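Side-chain contacts in single-strand DNA-binding protein (Agrobacterium tumefaciens, PDB 3BTP), which binds single-stranded but not double-stranded DNA whatever its sequence, and mediates nuclear uptake of single-stranded copies of the transferred T-DNA element: residues D115-V120 with A204-T209; R150-G155 with Y160-A165; E167-P172 with E197-A202; D262-T267 with G312-S317. All coordinates share one frame; numbering follows the deposited sequence.

Contact 1: D115-V120 with A204-T209; sequences DEYILV and AEMGIT
Glu116 meets Met206 first. Its CG sits between the backbone N and the carbonyl carbon (chi1 66°), and the chain then runs out extended, which carries the carboxylate obliquely across the thioether chain. OE2 lies 3.4 Å from Met206 CG and OE1 lies 3.5 Å from that same CG. This methylene is the nearest methionine atom to both oxygens, and neither approach is a hydrogen bond; their charge is answered by salt bridges elsewhere, OE2 to Lys133 and OE1 to Arg112.

Tyr117 follows and takes the larger share on this side. Its ring presents one face to Ile208, whose CD1 stands 3.9 Å from the ring centroid and 23° off the normal, a CH-pi contact displaced toward the CD2 rim. Ile208 CG1 continues alongside, 3.8 Å from Tyr117 CE2, and the two side chains run past each other in opposite senses. This joins strand 117-124, an inner strand of a four-stranded antiparallel sheet, to the C-terminal end of helix 186-206, where Gly207 leaves helical geometry with positive phi, and Ile208, the next residue, lies against the ring. The carbonyl of Met206, at that helix end, lies near the ring plane at the tyrosine edge. One water joins the two polar atoms here: it is 2.7 Å from Tyr117 OH, and it donates to Met206 O over 2.9 Å. Phe145 of helix 142-147 packs on both Tyr117 and Ile208.

Beyond Tyr117 the strand pairs with 149-153, Ile118 bonding to Leu151 through the backbone.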
# COMPACT_ATOMS: atom_id res chain seq x y z
N ASP A 115 -1.97 -10.40 18.55
CA ASP A 115 -2.70 -10.65 17.33
C ASP A 115 -1.79 -10.78 16.10
O ASP A 115 -2.21 -10.54 14.97
CB ASP A 115 -3.74 -9.51 17.14
CG ASP A 115 -3.09 -8.14 16.88
OD1 ASP A 115 -1.86 -8.13 16.87
OD2 ASP A 115 -3.79 -7.09 16.67
N GLU A 116 -0.55 -11.19 16.31
CA GLU A 116 0.47 -11.28 15.25
C GLU A 116 0.18 -12.42 14.23
O GLU A 116 0.78 -12.48 13.15
CB GLU A 116 1.87 -11.43 15.91
CG GLU A 116 2.12 -12.77 16.69
CD GLU A 116 3.64 -12.97 17.15
OE1 GLU A 116 4.60 -12.25 16.71
OE2 GLU A 116 3.88 -13.90 17.95
N TYR A 117 -0.71 -13.37 14.64
CA TYR A 117 -1.33 -14.29 13.69
C TYR A 117 -2.77 -14.62 14.05
O TYR A 117 -3.22 -14.45 15.22
CB TYR A 117 -0.45 -15.53 13.31
CG TYR A 117 -0.34 -16.58 14.42
CD1 TYR A 117 -1.35 -17.56 14.59
CD2 TYR A 117 0.74 -16.56 15.33
CE1 TYR A 117 -1.29 -18.50 15.61
CE2 TYR A 117 0.84 -17.52 16.33
CZ TYR A 117 -0.18 -18.47 16.48
OH TYR A 117 -0.10 -19.38 17.49
N ILE A 118 -3.50 -15.03 13.02
CA ILE A 118 -4.83 -15.55 13.11
C ILE A 118 -4.83 -16.94 12.41
O ILE A 118 -4.27 -17.09 11.32
CB ILE A 118 -5.84 -14.61 12.42
CG1 ILE A 118 -5.81 -13.18 13.02
CG2 ILE A 118 -7.25 -15.19 12.45
CD1 ILE A 118 -6.56 -12.16 12.22
N LEU A 119 -5.47 -17.93 13.03
CA LEU A 119 -5.64 -19.26 12.42
C LEU A 119 -7.02 -19.37 11.84
O LEU A 119 -8.01 -19.20 12.57
CB LEU A 119 -5.44 -20.40 13.47
CG LEU A 119 -3.97 -20.59 13.91
CD1 LEU A 119 -3.87 -21.89 14.73
CD2 LEU A 119 -2.92 -20.65 12.70
N VAL A 120 -7.10 -19.60 10.53
CA VAL A 120 -8.43 -19.70 9.90
C VAL A 120 -8.74 -21.14 9.55
O VAL A 120 -7.88 -21.87 9.08
CB VAL A 120 -8.59 -18.80 8.63
CG1 VAL A 120 -10.09 -18.78 8.18
CG2 VAL A 120 -8.05 -17.37 8.88
N ALA A 204 9.69 -19.93 14.89
CA ALA A 204 10.24 -20.29 16.23
C ALA A 204 9.94 -19.35 17.36
O ALA A 204 9.56 -19.80 18.44
CB ALA A 204 11.78 -20.54 16.16
N GLU A 205 10.11 -18.05 17.10
CA GLU A 205 9.70 -17.00 18.01
C GLU A 205 8.20 -16.89 18.20
O GLU A 205 7.74 -16.63 19.29
CB GLU A 205 10.26 -15.64 17.54
CG GLU A 205 11.72 -15.70 17.10
CD GLU A 205 12.27 -14.33 16.61
OE1 GLU A 205 11.51 -13.55 15.97
OE2 GLU A 205 13.47 -14.05 16.86
N MET A 206 7.42 -17.03 17.14
CA MET A 206 5.95 -16.97 17.28
C MET A 206 5.37 -18.27 17.92
O MET A 206 4.20 -18.32 18.32
CB MET A 206 5.26 -16.68 15.92
CG MET A 206 5.56 -15.26 15.27
SD MET A 206 4.57 -14.96 13.68
CE MET A 206 5.72 -15.77 12.64
N GLY A 207 6.19 -19.31 17.99
CA GLY A 207 5.75 -20.58 18.58
C GLY A 207 4.97 -21.48 17.64
O GLY A 207 4.29 -22.39 18.09
N ILE A 208 5.07 -21.22 16.33
CA ILE A 208 4.36 -21.99 15.30
C ILE A 208 5.20 -23.19 14.86
O ILE A 208 6.30 -23.02 14.38
CB ILE A 208 4.00 -21.05 14.05
CG1 ILE A 208 3.16 -19.85 14.50
CG2 ILE A 208 3.31 -21.80 12.95
CD1 ILE A 208 2.74 -18.89 13.40
N THR A 209 4.68 -24.40 14.95
CA THR A 209 5.47 -25.57 14.52
C THR A 209 5.15 -26.12 13.12
O THR A 209 5.92 -26.89 12.57
CB THR A 209 5.33 -26.71 15.54
OG1 THR A 209 3.94 -26.90 15.85
CG2 THR A 209 6.10 -26.38 16.83
O HOH W 1 1.87 -19.82 19.21

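Contact 2: R150-G155 with Y160-A165; sequences RLYRDG and YPPPLA
Tyr152 and Tyr160 pair through their backbones in both directions. Tyr152 N donates to Tyr160 O at 2.8 Å, nearly straight at 171°, and Tyr160 N returns the bond to Tyr152 O at 2.9 Å. Two residues before Tyr152, the next hydrogen-bonded step would bring Arg150 O to Pro162, which has no N-H; Arg150 O meets the CA-H of Pro161, 3.4 Å from CA to O. The antiparallel hydrogen-bonded pair of tyrosines closes a beta hairpin of strands 149-153 and 159-160, after which the chain goes straight into helix 162-167. Pro161 holds the N-cap position there, and its carbonyl O accepts from Ala165 N.

The carboxylate of Asp154 crosses obliquely at the edge of the Tyr160 ring, OD2 3.2 Å from CE2. Asp154 OD2 takes one bond from Asn158 ND2 and another from a water at 2.7 Å; that water in turn accepts from Tyr160 OH, while Asp154 OD1 takes Val156 N.

Arg150 lays one guanidinium face over Pro162 CG. Its NH1 and NH2 are used by the carbonyls of Phe145 and Asp212. Apolar touches complete the interface, among them Ala165 CB on Tyr152 CD2 at 3.5 Å and Leu151 CD2 on Pro161 CB at 4.0 Å.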
# COMPACT_ATOMS: atom_id res chain seq x y z
N ARG A 150 -2.99 -19.77 7.79
CA ARG A 150 -2.31 -18.92 8.78
C ARG A 150 -2.14 -17.46 8.29
O ARG A 150 -1.52 -17.19 7.25
CB ARG A 150 -0.94 -19.52 9.13
CG ARG A 150 -0.97 -20.98 9.64
CD ARG A 150 0.43 -21.39 10.23
NE ARG A 150 1.54 -21.25 9.27
CZ ARG A 150 1.94 -22.15 8.34
NH1 ARG A 150 1.32 -23.33 8.23
NH2 ARG A 150 3.01 -21.88 7.56
N LEU A 151 -2.67 -16.50 9.04
CA LEU A 151 -2.60 -15.11 8.60
C LEU A 151 -1.59 -14.37 9.49
O LEU A 151 -1.73 -14.45 10.68
CB LEU A 151 -4.01 -14.46 8.63
CG LEU A 151 -5.05 -14.90 7.57
CD1 LEU A 151 -6.39 -14.16 7.67
CD2 LEU A 151 -4.55 -14.71 6.08
N TYR A 152 -0.52 -13.77 8.91
CA TYR A 152 0.53 -13.05 9.67
C TYR A 152 0.31 -11.52 9.59
O TYR A 152 0.17 -10.99 8.48
CB TYR A 152 1.90 -13.39 9.11
CG TYR A 152 2.16 -14.86 9.06
CD1 TYR A 152 2.68 -15.52 10.18
CD2 TYR A 152 1.84 -15.62 7.92
CE1 TYR A 152 2.88 -16.87 10.17
CE2 TYR A 152 2.05 -16.99 7.89
CZ TYR A 152 2.59 -17.59 9.02
OH TYR A 152 2.86 -18.93 9.01
N ARG A 153 0.28 -10.83 10.71
CA ARG A 153 0.07 -9.38 10.76
C ARG A 153 1.38 -8.71 10.30
O ARG A 153 2.45 -9.13 10.73
CB ARG A 153 -0.24 -8.96 12.19
CG ARG A 153 -0.77 -7.51 12.31
CD ARG A 153 -0.77 -7.01 13.80
NE ARG A 153 -1.24 -5.61 13.89
CZ ARG A 153 -2.52 -5.22 13.83
NH1 ARG A 153 -3.52 -6.11 13.75
NH2 ARG A 153 -2.82 -3.92 13.89
N ASP A 154 1.32 -7.74 9.39
CA ASP A 154 2.52 -6.99 8.99
C ASP A 154 2.61 -5.72 9.84
O ASP A 154 1.86 -5.58 10.80
CB ASP A 154 2.59 -6.72 7.47
CG ASP A 154 1.65 -5.59 6.97
OD1 ASP A 154 0.93 -4.94 7.77
OD2 ASP A 154 1.58 -5.41 5.70
N GLY A 155 3.48 -4.77 9.45
CA GLY A 155 3.69 -3.59 10.27
C GLY A 155 2.56 -2.59 10.37
O GLY A 155 2.53 -1.80 11.31
N TYR A 160 -1.27 -11.43 5.95
CA TYR A 160 -0.75 -12.20 4.80
C TYR A 160 -0.86 -13.66 5.07
O TYR A 160 -0.46 -14.11 6.15
CB TYR A 160 0.75 -11.93 4.57
CG TYR A 160 1.09 -10.60 3.93
CD1 TYR A 160 1.46 -10.55 2.58
CD2 TYR A 160 1.01 -9.40 4.65
CE1 TYR A 160 1.79 -9.36 1.99
CE2 TYR A 160 1.30 -8.18 4.04
CZ TYR A 160 1.70 -8.17 2.71
OH TYR A 160 2.07 -7.00 2.07
N PRO A 161 -1.35 -14.42 4.07
CA PRO A 161 -1.34 -15.88 4.13
C PRO A 161 0.05 -16.30 3.72
O PRO A 161 0.79 -15.47 3.22
CB PRO A 161 -2.43 -16.30 3.11
CG PRO A 161 -2.42 -15.17 2.05
CD PRO A 161 -1.92 -13.89 2.79
N PRO A 162 0.42 -17.59 3.94
CA PRO A 162 1.80 -18.03 3.99
C PRO A 162 2.69 -17.82 2.75
O PRO A 162 3.79 -17.37 2.96
CB PRO A 162 1.67 -19.54 4.35
CG PRO A 162 0.37 -19.59 5.09
CD PRO A 162 -0.49 -18.69 4.29
N PRO A 163 2.22 -18.21 1.51
CA PRO A 163 3.09 -18.09 0.30
C PRO A 163 3.43 -16.62 0.04
O PRO A 163 4.54 -16.33 -0.40
CB PRO A 163 2.21 -18.57 -0.85
CG PRO A 163 0.74 -18.65 -0.29
CD PRO A 163 0.86 -18.73 1.20
N LEU A 164 2.50 -15.71 0.38
CA LEU A 164 2.73 -14.27 0.30
C LEU A 164 3.52 -13.68 1.44
O LEU A 164 4.31 -12.84 1.22
CB LEU A 164 1.38 -13.54 0.13
CG LEU A 164 0.55 -13.95 -1.11
CD1 LEU A 164 -0.72 -13.16 -1.16
CD2 LEU A 164 1.23 -13.86 -2.45
N ALA A 165 3.26 -14.07 2.69
CA ALA A 165 4.09 -13.65 3.78
C ALA A 165 5.55 -13.99 3.56
O ALA A 165 6.43 -13.20 3.88
CB ALA A 165 3.55 -14.24 5.23
O HOH W 2 3.15 -5.37 3.56

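Contact 3: E167-P172 with E197-A202; sequences ERIDLP and EVWNRA. Unlike the reference sequence in segment 167-172: Leu171 (reference Ile).
Ile169 makes the whole of the 167-172 side of this contact, and it touches Val198 and Trp199 with different branches. The aliphatic part is methyl against methyl: Ile169 CG2 rests 3.9 Å from Val198 CG1, the two branched side chains sliding past each other in opposite directions. Both methyls stand anti to their own backbone N (for Val198 CG1, chi1 -179°).

The second part involves the aromatic residue. Ile169 CD1 reaches along the other branch to Trp199 CB at 4.0 Å and touches CE3 of the indole at 4.2 Å, coming in at the ring edge near its plane. Trp199 itself is tied down from elsewhere: NE1 donates to Thr211 O, and Phe166 meets the indole edge-to-face.

Polar interactions lie round about. Lys195, one turn earlier on the helix, bridges to Glu167 and gives a weak hydrogen bond to Ile169 O. Outside the two segments, Arg168 makes a salt bridge with an acidic side chain on the chain of another protein.

In the fold, this is a loop linking helices 162-167 and 173-177 and lying along the long helix 186-206: Ile169 packs on the adjacent positions 198 and 199, and Leu171 and Pro172 continue onto earlier turns of the same helix.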
# COMPACT_ATOMS: atom_id res chain seq x y z
N GLU A 167 7.21 -14.53 0.55
CA GLU A 167 7.81 -13.70 -0.51
C GLU A 167 7.92 -12.23 -0.11
O GLU A 167 8.76 -11.49 -0.65
CB GLU A 167 7.09 -13.88 -1.87
CG GLU A 167 7.48 -15.27 -2.49
CD GLU A 167 9.02 -15.41 -2.74
OE1 GLU A 167 9.75 -14.37 -2.69
OE2 GLU A 167 9.53 -16.50 -3.03
N ARG A 168 7.10 -11.79 0.83
CA ARG A 168 7.18 -10.41 1.33
C ARG A 168 8.46 -10.15 2.16
O ARG A 168 8.85 -9.00 2.37
CB ARG A 168 5.89 -10.05 2.11
CG ARG A 168 5.94 -8.83 3.07
CD ARG A 168 5.51 -7.63 2.30
NE ARG A 168 5.67 -6.25 2.86
CZ ARG A 168 6.80 -5.56 2.80
NH1 ARG A 168 7.94 -6.12 2.40
NH2 ARG A 168 6.79 -4.30 3.18
N ILE A 169 9.14 -11.21 2.61
CA ILE A 169 10.47 -11.00 3.19
C ILE A 169 11.36 -10.38 2.10
O ILE A 169 11.41 -10.87 0.94
CB ILE A 169 11.11 -12.26 3.82
CG1 ILE A 169 10.20 -12.88 4.95
CG2 ILE A 169 12.54 -11.88 4.36
CD1 ILE A 169 10.26 -14.52 5.13
N ASP A 170 12.00 -9.27 2.40
CA ASP A 170 12.76 -8.62 1.33
C ASP A 170 14.26 -8.95 1.46
O ASP A 170 14.73 -9.25 2.54
CB ASP A 170 12.56 -7.10 1.30
CG ASP A 170 13.09 -6.45 2.52
OD1 ASP A 170 12.84 -7.02 3.60
OD2 ASP A 170 13.80 -5.39 2.41
N LEU A 171 14.96 -8.96 0.34
CA LEU A 171 16.41 -9.16 0.43
C LEU A 171 17.15 -7.84 0.64
O LEU A 171 16.93 -6.87 -0.11
CB LEU A 171 16.97 -9.87 -0.83
CG LEU A 171 16.01 -11.06 -1.09
CD1 LEU A 171 16.20 -11.45 -2.50
CD2 LEU A 171 16.23 -12.27 -0.15
N PRO A 172 18.04 -7.83 1.63
CA PRO A 172 19.02 -6.77 1.84
C PRO A 172 19.70 -6.37 0.54
O PRO A 172 20.15 -7.23 -0.24
CB PRO A 172 20.02 -7.42 2.79
CG PRO A 172 19.13 -8.27 3.65
CD PRO A 172 18.14 -8.86 2.67
N GLU A 197 15.53 -18.71 6.19
CA GLU A 197 16.05 -18.53 7.56
C GLU A 197 15.31 -17.46 8.35
O GLU A 197 15.11 -17.59 9.51
CB GLU A 197 17.51 -18.19 7.57
CG GLU A 197 18.27 -18.58 6.37
CD GLU A 197 19.75 -18.66 6.70
OE1 GLU A 197 20.34 -17.57 7.03
OE2 GLU A 197 20.28 -19.81 6.68
N VAL A 198 14.91 -16.38 7.71
CA VAL A 198 14.06 -15.38 8.35
C VAL A 198 12.75 -16.05 8.74
O VAL A 198 12.29 -15.92 9.86
CB VAL A 198 13.87 -14.19 7.42
CG1 VAL A 198 13.01 -13.14 8.06
CG2 VAL A 198 15.28 -13.65 7.09
N TRP A 199 12.17 -16.79 7.80
CA TRP A 199 10.86 -17.40 7.99
C TRP A 199 10.89 -18.38 9.17
O TRP A 199 10.05 -18.31 10.07
CB TRP A 199 10.56 -18.16 6.68
CG TRP A 199 9.36 -19.03 6.71
CD1 TRP A 199 9.32 -20.40 6.85
CD2 TRP A 199 8.00 -18.60 6.51
NE1 TRP A 199 8.03 -20.82 6.78
CE2 TRP A 199 7.20 -19.75 6.56
CE3 TRP A 199 7.40 -17.35 6.23
CZ2 TRP A 199 5.82 -19.71 6.35
CZ3 TRP A 199 6.01 -17.30 6.06
CH2 TRP A 199 5.25 -18.47 6.09
N ASN A 200 11.84 -19.32 9.13
CA ASN A 200 12.11 -20.31 10.22
C ASN A 200 12.36 -19.73 11.60
O ASN A 200 11.78 -20.16 12.62
CB ASN A 200 13.25 -21.23 9.81
CG ASN A 200 12.77 -22.28 8.86
OD1 ASN A 200 13.57 -22.99 8.25
ND2 ASN A 200 11.43 -22.40 8.73
N ARG A 201 13.19 -18.70 11.63
CA ARG A 201 13.44 -18.00 12.90
C ARG A 201 12.18 -17.26 13.39
O ARG A 201 11.90 -17.26 14.57
CB ARG A 201 14.65 -17.06 12.76
CG ARG A 201 14.99 -16.17 13.99
CD ARG A 201 15.63 -14.81 13.55
NE ARG A 201 16.71 -15.01 12.58
CZ ARG A 201 16.98 -14.24 11.51
NH1 ARG A 201 16.29 -13.13 11.21
NH2 ARG A 201 17.99 -14.61 10.72
N ALA A 202 11.44 -16.62 12.49
CA ALA A 202 10.17 -15.99 12.88
C ALA A 202 9.12 -17.01 13.42
O ALA A 202 8.44 -16.75 14.39
CB ALA A 202 9.60 -15.11 11.70

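Contact 4: D262-T267 with G312-S317; sequences DILIKT and GIMHDS
Met314 reaches toward Asp262 and Leu264, and its methyl does all the touching. CB starts from the edge strand 314-316 in the direction of 263-266. CG lies anti to the carbonyl carbon, beside the backbone N. Next come two bends, at chi2 (-101°) and chi3 (18°); the latter leaves CE almost eclipsed with CB about the CG-SD bond, probably a somewhat strained shape. Together they swing the methyl down onto the backbone of 262-264. The side chain passes those of Lys306 and Lys308 on the strand that lies between.

At the tip, CE is 3.7 Å from Asp262 O. It also lies 4.0 Å from Leu264 N, and a further 4.0 Å separates it from Leu264 CB, the apolar touch between the two side chains. The peptide groups under the methyl have their polar partners in the sheet, where backbone hydrogen bonds pair Asp262 with Lys308 and Leu264 with Lys306. Beyond CB, the Leu264 side chain packs on Phe274.

Asp262 turns its own side chain away from Met314, to a salt bridge with Arg244 and a hydrogen bond from Arg277 N.

The site is one face of a four-stranded antiparallel sheet ordered 272-275, 263-266, 304-308, 314-316: a methionine on one edge strand spans its neighbour to reach the strand beyond, beside a classic beta bulge in which Asp262 and Ile263 both face Ser275.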
# COMPACT_ATOMS: atom_id res chain seq x y z
N ASP A 262 -14.44 -11.98 1.85
CA ASP A 262 -14.13 -10.66 1.42
C ASP A 262 -13.62 -9.83 2.63
O ASP A 262 -12.72 -9.00 2.51
CB ASP A 262 -15.43 -10.01 0.92
CG ASP A 262 -16.16 -10.83 -0.19
OD1 ASP A 262 -15.52 -11.62 -0.89
OD2 ASP A 262 -17.40 -10.68 -0.38
N ILE A 263 -14.26 -10.03 3.79
CA ILE A 263 -14.21 -9.08 4.91
C ILE A 263 -13.81 -9.88 6.11
O ILE A 263 -14.36 -10.92 6.38
CB ILE A 263 -15.54 -8.37 5.14
CG1 ILE A 263 -15.92 -7.45 3.95
CG2 ILE A 263 -15.52 -7.59 6.41
CD1 ILE A 263 -17.39 -7.05 3.91
N LEU A 264 -12.82 -9.38 6.83
CA LEU A 264 -12.46 -9.87 8.18
C LEU A 264 -12.60 -8.75 9.22
O LEU A 264 -11.96 -7.72 9.11
CB LEU A 264 -10.99 -10.40 8.16
CG LEU A 264 -10.36 -11.17 9.36
CD1 LEU A 264 -8.99 -11.73 8.91
CD2 LEU A 264 -10.15 -10.30 10.57
N ILE A 265 -13.40 -8.96 10.26
CA ILE A 265 -13.57 -7.99 11.33
C ILE A 265 -12.83 -8.56 12.53
O ILE A 265 -13.00 -9.69 12.89
CB ILE A 265 -15.09 -7.89 11.74
CG1 ILE A 265 -16.03 -7.75 10.51
CG2 ILE A 265 -15.35 -6.85 12.95
CD1 ILE A 265 -15.94 -6.46 9.80
N LYS A 266 -12.00 -7.76 13.17
CA LYS A 266 -11.31 -8.25 14.35
C LYS A 266 -11.68 -7.30 15.49
O LYS A 266 -11.20 -6.16 15.50
CB LYS A 266 -9.81 -8.26 14.14
CG LYS A 266 -9.05 -8.83 15.37
CD LYS A 266 -7.59 -9.29 15.04
CE LYS A 266 -6.67 -8.17 14.95
NZ LYS A 266 -6.62 -7.13 16.08
N THR A 267 -12.49 -7.77 16.45
CA THR A 267 -13.02 -6.88 17.51
C THR A 267 -11.91 -6.51 18.51
O THR A 267 -10.85 -7.15 18.51
CB THR A 267 -14.19 -7.59 18.32
OG1 THR A 267 -13.62 -8.48 19.29
CG2 THR A 267 -15.17 -8.37 17.44
N GLY A 312 -5.21 -12.70 -1.88
CA GLY A 312 -5.33 -13.38 -0.62
C GLY A 312 -4.99 -12.52 0.57
O GLY A 312 -5.44 -12.80 1.66
N ILE A 313 -4.24 -11.44 0.36
CA ILE A 313 -3.96 -10.47 1.42
C ILE A 313 -5.21 -9.77 1.94
O ILE A 313 -6.00 -9.28 1.19
CB ILE A 313 -2.88 -9.40 0.99
CG1 ILE A 313 -1.65 -10.06 0.37
CG2 ILE A 313 -2.57 -8.40 2.14
CD1 ILE A 313 -0.79 -9.06 -0.28
N MET A 314 -5.33 -9.69 3.26
CA MET A 314 -6.38 -8.93 3.92
C MET A 314 -5.82 -7.62 4.39
O MET A 314 -5.18 -7.54 5.45
CB MET A 314 -6.87 -9.77 5.11
CG MET A 314 -7.28 -11.11 4.67
SD MET A 314 -9.04 -11.39 4.46
CE MET A 314 -9.69 -9.93 4.36
N HIS A 315 -6.05 -6.58 3.59
CA HIS A 315 -5.57 -5.27 3.88
C HIS A 315 -6.49 -4.57 4.87
O HIS A 315 -7.74 -4.61 4.72
CB HIS A 315 -5.45 -4.40 2.62
CG HIS A 315 -4.43 -4.87 1.62
ND1 HIS A 315 -3.07 -4.59 1.72
CD2 HIS A 315 -4.58 -5.56 0.47
CE1 HIS A 315 -2.43 -5.12 0.69
NE2 HIS A 315 -3.33 -5.70 -0.09
N ASP A 316 -5.87 -3.99 5.90
CA ASP A 316 -6.54 -3.13 6.81
C ASP A 316 -7.12 -1.97 6.02
O ASP A 316 -6.46 -1.36 5.17
CB ASP A 316 -5.59 -2.58 7.86
CG ASP A 316 -6.34 -1.85 8.99
OD1 ASP A 316 -7.00 -2.53 9.86
OD2 ASP A 316 -6.30 -0.60 8.98
N SER A 317 -8.38 -1.66 6.35
CA SER A 317 -9.17 -0.58 5.74
C SER A 317 -8.50 0.82 5.84
O SER A 317 -8.45 1.59 4.85
CB SER A 317 -10.58 -0.62 6.38
OG SER A 317 -10.56 0.03 7.65

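Contacts 1 and 2 share a sheet: strands 117-124 and 149-153 are neighbours, with Ile118 O 2.8 Å from Leu151 N, and their centres lie about 10 Å apart. Helix 186-206 runs through contacts 1 and 3, and Trp199 of contact 3 carries on to contact 2, where its CH2 packs 3.6 Å from Pro162 O. Contact 4 belongs to a second sheet, which meets the first through Leu264 CD1 and Leu151 CD1 at 3.8 Å and a salt bridge from Lys266 NZ to Asp115 OD2. Contacts 3 and 4 do not touch, their centres about 23 Å apart, yet both, like contact 2, meet the chain of another protein.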